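Local coordinates for aminopentol aminotransferase (Sphingopyxis macrogoltabida, PDB 6HBS) that catalyses the pyridoxal phosphate-dependent deamination of aminopentol to its 2-keto form during fumonisin B1 degradation, preferentially passing the amino group to pyruvate, at the interface of chains A and B. Numbering follows the deposited sequence. Chains: chain A/B, Aminopentol aminotransferase.

Contact 1 and contact 2 are neighbouring patches of one two-fold symmetric interface, with the centres of their C-alpha atoms about 10 Å apart. A:Ile18, just past helix 5-17 of chain A, takes part in both, and helix 94-105 of chain B gives several residues to contact 1 and B:Met95 to contact 2, beside loop residues B:Pro91 and B:Phe290. Contact 1 joins the two helices through a salt bridge and an apolar strip; contact 2 continues with methionine, aromatic and proline side chains. The N-terminal segment of each subunit lies along its partner, consistent with the dimer usual for class-III aminotransferases, and each contact recurs with the chains exchanged.

Contact 1: the interface of chains A and B. Residues chain A 13, 17-18; chain B 96, 99-100, 103, 110.
The N-terminal helix of chain A, residues 5-17, packs its last turns against helix 94-105 of chain B, and the two are joined by a bidentate salt bridge between A:Arg13 and B:Glu100. The guanidinium presents its NE side rather than its far end: NE of A:Arg13 donates to the carboxylate oxygen OE2 of B:Glu100 at 2.8 Å, and NH2 of A:Arg13 to OE1 of B:Glu100, also at 2.8 Å. Both bonds are nearly straight and lie almost in the guanidinium plane. They reach the carboxylate oxygens on their syn sides but from outside the carboxylate plane, the two flat groups being inclined by 29°. A bend at chi3 (56°) turns the arginine head back toward the glutamate, whose chain runs extended beyond CG and meets it at about a right angle. Two parallel bonds should fix the rotation of both groups. A water adds a further link, 2.7 Å from B:Glu100 OE2 and 2.9 Å from the backbone O of A:Arg13.

B:Val96 supports the arginine: its CG1 methyl lies against one face of the guanidinium, toward the rim, and touches A:Arg13 CB at 3.6 Å. Further along, the B:Ala99 methyl, CB, nestles between A:Ile18 CG1 at 3.6 Å and A:Val17 CG2 at 3.7 Å. The same A:Val17 methyl leans on the aliphatic CG of B:Glu100, flanking the ion pair with carbon. The patch therefore spans the last turns of helix 5-17 and the residue that follows it, set along helix 94-105 of the other subunit.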
# COMPACT_ATOMS: atom_id res chain seq x y z
N ARG A 13 -24.84 10.35 0.78
CA ARG A 13 -24.63 9.06 0.14
C ARG A 13 -23.44 8.35 0.81
O ARG A 13 -23.52 7.14 1.10
CB ARG A 13 -24.40 9.22 -1.37
CG ARG A 13 -25.65 9.61 -2.16
CD ARG A 13 -25.30 10.13 -3.52
NE ARG A 13 -24.50 9.18 -4.30
CZ ARG A 13 -23.71 9.53 -5.30
NH1 ARG A 13 -23.61 10.80 -5.67
NH2 ARG A 13 -23.03 8.60 -5.96
N VAL A 17 -22.58 4.21 2.83
CA VAL A 17 -21.76 3.10 2.25
C VAL A 17 -20.28 3.13 2.67
O VAL A 17 -19.52 2.25 2.28
CB VAL A 17 -21.89 3.08 0.72
CG1 VAL A 17 -23.27 2.58 0.28
CG2 VAL A 17 -21.54 4.42 0.10
N ILE A 18 -19.89 4.14 3.44
CA ILE A 18 -18.53 4.30 3.97
C ILE A 18 -18.69 4.57 5.47
O ILE A 18 -19.47 5.43 5.86
CB ILE A 18 -17.75 5.41 3.23
CG1 ILE A 18 -17.66 5.13 1.73
CG2 ILE A 18 -16.37 5.63 3.83
CD1 ILE A 18 -17.26 6.32 0.90
N VAL B 96 -17.49 7.84 -3.62
CA VAL B 96 -18.84 7.49 -3.26
C VAL B 96 -19.45 6.49 -4.27
O VAL B 96 -20.01 5.46 -3.84
CB VAL B 96 -19.71 8.76 -3.06
CG1 VAL B 96 -21.11 8.40 -2.61
CG2 VAL B 96 -19.08 9.71 -2.05
N ALA B 99 -17.85 3.01 -3.67
CA ALA B 99 -18.38 2.37 -2.51
C ALA B 99 -19.80 1.84 -2.78
O ALA B 99 -20.11 0.70 -2.40
CB ALA B 99 -18.33 3.31 -1.33
N GLU B 100 -20.66 2.64 -3.43
CA GLU B 100 -22.03 2.22 -3.75
C GLU B 100 -22.00 0.99 -4.65
O GLU B 100 -22.76 0.06 -4.45
CB GLU B 100 -22.82 3.33 -4.43
CG GLU B 100 -23.26 4.42 -3.47
CD GLU B 100 -23.77 5.69 -4.13
OE1 GLU B 100 -23.45 5.89 -5.28
OE2 GLU B 100 -24.49 6.46 -3.46
N VAL B 103 -20.51 -2.15 -2.64
CA VAL B 103 -21.49 -2.56 -1.66
C VAL B 103 -22.71 -3.22 -2.34
O VAL B 103 -23.22 -4.24 -1.85
CB VAL B 103 -21.89 -1.41 -0.72
CG1 VAL B 103 -23.17 -1.72 0.03
CG2 VAL B 103 -20.78 -1.05 0.25
N ASP B 110 -22.65 -3.83 3.70
CA ASP B 110 -23.38 -2.54 3.79
C ASP B 110 -22.40 -1.35 3.64
O ASP B 110 -22.86 -0.22 3.38
CB ASP B 110 -24.15 -2.42 5.11
CG ASP B 110 -25.12 -3.58 5.33
OD1 ASP B 110 -25.94 -3.81 4.44
OD2 ASP B 110 -25.00 -4.28 6.38
O HOH W 1 -25.14 5.87 -0.89

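Contact 2: the interface of chains A and B. Residues chain A 18, 22-23, 37-38; chain B 91, 95, 290.
The thioether sulfur of A:Met22, SD, is approached by several groups: CE1 of B:Phe290 at 3.6 Å, SD of B:Met95 at 3.8 Å and, within its own chain, the backbone N of A:Tyr23 in a weak hydrogen bond. The patch belongs to the subunit interface of this class-III, pyridoxal phosphate-dependent aminotransferase. Bends at chi2 and chi3 fold the A:Met22 chain back, bringing its CE methyl over a face of the B:Phe290 ring, toward the rim.

A:Tyr23 receives B:Phe290 from the other chain. B:Phe290 sets CE1 above the rim of the A:Tyr23 ring, while CZ reaches past the edge to the backbone O of A:Tyr23 at 3.3 Å. The rings are tilted by about 50°, and CE1 of B:Phe290 lies 3.5 Å from CE1 of A:Tyr23. The tyrosine CG sits between its backbone N and carbonyl carbon (chi1 56°), which turns the ring toward chain B. The extended chain of B:Met95 arrives from helix 94-105, and its CE methyl reaches the phenol oxygen OH of A:Tyr23 at 3.5 Å. With an alanine in place of A:Tyr23, the CE methyl of B:Met95 and the rim of B:Phe290 would probably lose their shared aromatic surface and be freer to turn.

Farther along, B:Pro91 brings CG to the CD1 and CE1 carbons of A:Phe38, 3.8 Å from CD1. CD of B:Pro91 lies 3.5 Å from the backbone O of A:Gln37.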
# COMPACT_ATOMS: atom_id res chain seq x y z
N ILE A 18 -19.89 4.14 3.44
CA ILE A 18 -18.53 4.30 3.97
C ILE A 18 -18.69 4.57 5.47
O ILE A 18 -19.47 5.43 5.86
CB ILE A 18 -17.75 5.41 3.23
CG1 ILE A 18 -17.66 5.13 1.73
CG2 ILE A 18 -16.37 5.63 3.83
CD1 ILE A 18 -17.26 6.32 0.90
N MET A 22 -16.41 8.79 5.70
CA MET A 22 -14.97 8.91 5.35
C MET A 22 -14.17 8.59 6.61
O MET A 22 -14.73 8.49 7.68
CB MET A 22 -14.59 10.30 4.82
CG MET A 22 -14.18 10.30 3.35
SD MET A 22 -12.62 9.40 3.03
CE MET A 22 -11.46 10.63 3.64
N TYR A 23 -12.85 8.45 6.47
CA TYR A 23 -11.98 7.87 7.50
C TYR A 23 -10.56 8.35 7.19
O TYR A 23 -10.29 8.85 6.10
CB TYR A 23 -12.07 6.33 7.51
CG TYR A 23 -11.76 5.70 6.18
CD1 TYR A 23 -10.47 5.40 5.79
CD2 TYR A 23 -12.77 5.45 5.26
CE1 TYR A 23 -10.19 4.85 4.56
CE2 TYR A 23 -12.51 4.91 4.02
CZ TYR A 23 -11.21 4.62 3.65
OH TYR A 23 -10.97 4.14 2.40
N GLN A 37 -15.29 17.76 1.82
CA GLN A 37 -14.75 16.39 1.93
C GLN A 37 -14.33 15.84 0.56
O GLN A 37 -13.25 15.25 0.43
CB GLN A 37 -15.77 15.45 2.57
CG GLN A 37 -15.22 14.04 2.75
CD GLN A 37 -14.04 13.94 3.67
OE1 GLN A 37 -14.20 13.66 4.87
NE2 GLN A 37 -12.84 14.15 3.15
N PHE A 38 -15.17 16.06 -0.47
CA PHE A 38 -15.04 15.45 -1.78
C PHE A 38 -14.68 16.49 -2.85
O PHE A 38 -15.30 17.53 -2.90
CB PHE A 38 -16.35 14.75 -2.12
CG PHE A 38 -16.62 13.57 -1.23
CD1 PHE A 38 -15.85 12.42 -1.37
CD2 PHE A 38 -17.55 13.64 -0.22
CE1 PHE A 38 -16.06 11.34 -0.55
CE2 PHE A 38 -17.76 12.56 0.62
CZ PHE A 38 -17.02 11.41 0.44
N PRO B 91 -10.51 12.89 -1.13
CA PRO B 91 -10.93 11.96 -2.16
C PRO B 91 -11.78 12.66 -3.24
O PRO B 91 -12.48 13.63 -2.94
CB PRO B 91 -11.83 10.97 -1.41
CG PRO B 91 -12.28 11.74 -0.20
CD PRO B 91 -11.07 12.57 0.18
N MET B 95 -15.27 8.33 -5.16
CA MET B 95 -15.14 7.37 -4.06
C MET B 95 -16.52 6.92 -3.59
O MET B 95 -16.73 5.74 -3.26
CB MET B 95 -14.35 7.95 -2.89
CG MET B 95 -14.14 7.00 -1.76
SD MET B 95 -13.23 7.78 -0.40
CE MET B 95 -12.98 6.37 0.66
N PHE B 290 -6.77 7.42 -0.94
CA PHE B 290 -7.89 8.21 -1.38
C PHE B 290 -7.67 8.67 -2.82
O PHE B 290 -8.43 9.52 -3.28
CB PHE B 290 -8.11 9.38 -0.42
CG PHE B 290 -8.23 8.93 1.01
CD1 PHE B 290 -9.39 8.31 1.45
CD2 PHE B 290 -7.14 8.98 1.86
CE1 PHE B 290 -9.46 7.79 2.74
CE2 PHE B 290 -7.24 8.52 3.17
CZ PHE B 290 -8.39 7.93 3.60